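Local coordinates for PhnB-like domain-containing protein (Pseudomonas aeruginosa, PDB 1U69) that is of unknown function but belongs to the PhnB-like branch of the glyoxalase superfamily and has been proposed as a potential drug-resistance protein, at residues Arg123-Ala128 against Gly148-Ala153. Sequence-based numbering, arbitrary orientation.
Sequences RVLSEA and GRIDIA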
ATOM      1  N   ARG A 123      -4.257  -6.830  14.035  1.00 12.55           N
ATOM      2  CA  ARG A 123      -3.225  -5.805  14.178  1.00 13.80           C
ATOM      3  C   ARG A 123      -2.731  -5.715  15.636  1.00 14.58           C
ATOM      4  O   ARG A 123      -1.571  -5.403  15.882  1.00 15.60           O
ATOM      5  CB  ARG A 123      -3.742  -4.438  13.716  1.00 14.21           C
ATOM      6  CG  ARG A 123      -3.763  -4.272  12.211  1.00 14.15           C
ATOM      7  CD  ARG A 123      -3.625  -2.806  11.724  1.00 16.10           C
ATOM      8  NE  ARG A 123      -3.679  -2.694  10.259  1.00 16.60           N
ATOM      9  CZ  ARG A 123      -4.788  -2.822   9.546  1.00 14.42           C
ATOM     10  NH1 ARG A 123      -5.944  -3.074  10.146  1.00 16.45           N
ATOM     11  NH2 ARG A 123      -4.754  -2.718   8.228  1.00 13.94           N
ATOM     12  N   VAL A 124      -3.627  -5.990  16.576  1.00 15.90           N
ATOM     13  CA  VAL A 124      -3.296  -6.027  18.012  1.00 16.65           C
ATOM     14  C   VAL A 124      -2.123  -6.988  18.297  1.00 16.38           C
ATOM     15  O   VAL A 124      -1.220  -6.679  19.089  1.00 16.31           O
ATOM     16  CB  VAL A 124      -4.554  -6.429  18.856  1.00 17.06           C
ATOM     17  CG1 VAL A 124      -4.176  -6.785  20.306  1.00 18.52           C
ATOM     18  CG2 VAL A 124      -5.592  -5.327  18.833  1.00 18.66           C
ATOM     19  N   LEU A 125      -2.131  -8.145  17.639  1.00 16.16           N
ATOM     20  CA  LEU A 125      -1.082  -9.145  17.802  1.00 16.01           C
ATOM     21  C   LEU A 125       0.244  -8.694  17.200  1.00 16.49           C
ATOM     22  O   LEU A 125       1.291  -8.803  17.832  1.00 15.68           O
ATOM     23  CB  LEU A 125      -1.522 -10.471  17.169  1.00 15.98           C
ATOM     24  CG  LEU A 125      -0.531 -11.634  17.212  1.00 15.45           C
ATOM     25  CD1 LEU A 125      -0.092 -11.915  18.647  1.00 15.62           C
ATOM     26  CD2 LEU A 125      -1.164 -12.851  16.569  1.00 15.54           C
ATOM     27  N   SER A 126       0.209  -8.197  15.962  1.00 16.41           N
ATOM     28  CA  SER A 126       1.430  -7.757  15.288  1.00 17.89           C
ATOM     29  C   SER A 126       2.162  -6.656  16.057  1.00 18.88           C
ATOM     30  O   SER A 126       3.387  -6.667  16.177  1.00 19.52           O
ATOM     31  CB  SER A 126       1.098  -7.258  13.886  1.00 17.85           C
ATOM     32  OG  SER A 126       0.656  -8.341  13.106  1.00 18.36           O
ATOM     33  N   GLU A 127       1.399  -5.710  16.569  1.00 20.72           N
ATOM     34  CA  GLU A 127       1.969  -4.604  17.328  1.00 22.02           C
ATOM     35  C   GLU A 127       2.530  -5.057  18.669  1.00 22.07           C
ATOM     36  O   GLU A 127       3.563  -4.567  19.105  1.00 22.25           O
ATOM     37  CB  GLU A 127       0.922  -3.520  17.518  1.00 22.63           C
ATOM     38  CG  GLU A 127       0.506  -2.887  16.206  1.00 26.05           C
ATOM     39  CD  GLU A 127      -0.533  -1.815  16.401  1.00 30.22           C
ATOM     40  OE1 GLU A 127      -1.741  -2.153  16.455  1.00 33.31           O
ATOM     41  OE2 GLU A 127      -0.128  -0.636  16.521  1.00 34.00           O
ATOM     42  N   ALA A 128       1.874  -6.036  19.286  1.00 21.97           N
ATOM     43  CA  ALA A 128       2.324  -6.596  20.559  1.00 21.93           C
ATOM     44  C   ALA A 128       3.695  -7.257  20.440  1.00 22.21           C
ATOM     45  O   ALA A 128       4.567  -7.010  21.258  1.00 22.37           O
ATOM     46  CB  ALA A 128       1.298  -7.584  21.092  1.00 21.51           C
ATOM     47  N   GLY A 148      -4.987 -21.447  17.619  1.00 13.63           N
ATOM     48  CA  GLY A 148      -5.133 -21.549  16.172  1.00 13.55           C
ATOM     49  C   GLY A 148      -5.647 -20.214  15.660  1.00 13.89           C
ATOM     50  O   GLY A 148      -4.876 -19.300  15.366  1.00 13.28           O
ATOM     51  N   ARG A 149      -6.968 -20.089  15.579  1.00 14.16           N
ATOM     52  CA  ARG A 149      -7.611 -18.794  15.379  1.00 14.99           C
ATOM     53  C   ARG A 149      -7.220 -17.874  16.537  1.00 14.63           C
ATOM     54  O   ARG A 149      -7.236 -18.294  17.699  1.00 15.69           O
ATOM     55  CB  ARG A 149      -9.133 -18.984  15.332  1.00 15.29           C
ATOM     56  CG  ARG A 149      -9.949 -17.770  14.966  1.00 17.51           C
ATOM     57  CD  ARG A 149     -11.448 -18.027  14.970  1.00 20.95           C
ATOM     58  NE  ARG A 149     -11.839 -18.846  16.108  1.00 21.47           N
ATOM     59  CZ  ARG A 149     -12.069 -18.392  17.341  1.00 25.89           C
ATOM     60  NH1 ARG A 149     -11.990 -17.096  17.628  1.00 26.76           N
ATOM     61  NH2 ARG A 149     -12.402 -19.251  18.303  1.00 27.76           N
ATOM     62  N   ILE A 150      -6.879 -16.625  16.236  1.00 14.35           N
ATOM     63  CA  ILE A 150      -6.390 -15.703  17.265  1.00 13.94           C
ATOM     64  C   ILE A 150      -7.546 -15.118  18.053  1.00 15.07           C
ATOM     65  O   ILE A 150      -8.466 -14.556  17.458  1.00 15.00           O
ATOM     66  CB  ILE A 150      -5.575 -14.551  16.655  1.00 13.68           C
ATOM     67  CG1 ILE A 150      -4.332 -15.078  15.919  1.00 12.27           C
ATOM     68  CG2 ILE A 150      -5.167 -13.538  17.739  1.00 12.02           C
ATOM     69  CD1 ILE A 150      -3.383 -15.909  16.773  1.00 11.91           C
ATOM     70  N   ASP A 151      -7.477 -15.243  19.383  1.00 15.86           N
ATOM     71  CA  ASP A 151      -8.404 -14.554  20.283  1.00 16.75           C
ATOM     72  C   ASP A 151      -7.743 -13.290  20.812  1.00 16.46           C
ATOM     73  O   ASP A 151      -6.794 -13.339  21.592  1.00 16.28           O
ATOM     74  CB  ASP A 151      -8.833 -15.445  21.441  1.00 17.44           C
ATOM     75  CG  ASP A 151      -9.848 -14.763  22.332  1.00 19.98           C
ATOM     76  OD1 ASP A 151     -11.043 -14.733  21.957  1.00 23.45           O
ATOM     77  OD2 ASP A 151      -9.523 -14.172  23.382  1.00 23.04           O
ATOM     78  N   ILE A 152      -8.238 -12.154  20.343  1.00 16.55           N
ATOM     79  CA  ILE A 152      -7.616 -10.857  20.586  1.00 17.22           C
ATOM     80  C   ILE A 152      -7.582 -10.472  22.069  1.00 18.13           C
ATOM     81  O   ILE A 152      -6.586  -9.942  22.555  1.00 18.37           O
ATOM     82  CB  ILE A 152      -8.334  -9.764  19.765  1.00 17.30           C
ATOM     83  CG1 ILE A 152      -8.081  -9.984  18.264  1.00 17.21           C
ATOM     84  CG2 ILE A 152      -7.847  -8.367  20.179  1.00 16.79           C
ATOM     85  CD1 ILE A 152      -8.965  -9.174  17.329  1.00 18.20           C
ATOM     86  N   ALA A 153      -8.666 -10.740  22.777  1.00 19.11           N
ATOM     87  CA  ALA A 153      -8.756 -10.396  24.198  1.00 19.96           C
ATOM     88  C   ALA A 153      -7.680 -11.100  25.026  1.00 20.33           C
ATOM     89  O   ALA A 153      -7.114 -10.512  25.948  1.00 21.05           O
ATOM     90  CB  ALA A 153     -10.149 -10.718  24.735  1.00 20.22           C
TER
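Ile150 and Ile152, which both touch helix 123-129, share a polar partner in the side-chain amide of Gln87. Its NE2 hydrogen-bonds to Ile150 O and its OE1 to Ile152 N, so the backbone is held just where the chain turns into helix 152-159. Asp151 is the N-cap of that helix.

Across the contact itself no hydrogen bond forms, and the join is apolar. It consists of two pairs. In the first, the CG2 methyl of Ile152 meets the branched end of Val124. Ile152 CG2 lies 4.0 Å from both Val124 CG1 and Val124 CG2, so one methyl sits against the fork of the valine. The two side chains approach at a slant. In the second pair, Leu125 CD2 comes to 3.8 Å from Ile150 CD1. Leu125 CD2 is also 3.9 Å from Ile150 CG1. Ile150 CG1 lies anti to the carbonyl carbon (chi1 -61°), and the bend at chi2 (-57°) sets where CD1 lies. Leu125 and Ile150 cross nearly at right angles. Leu125 CG points opposite its backbone N (chi1 178°), and CD2 carries on outward from there to Ile150.

Ile155 and Met144 touch both Leu125 and Ile150, which are buried, whereas Val124 and Ile152 are partly exposed. The buried surface is small, 160 Å². The contact ties the helix that follows strand 117-122 to the start of the last helix. Both helices follow, in the chain, two beta-alpha-beta-beta-beta modules, the repeated unit of the glyoxalase (vicinal oxygen chelate) fold.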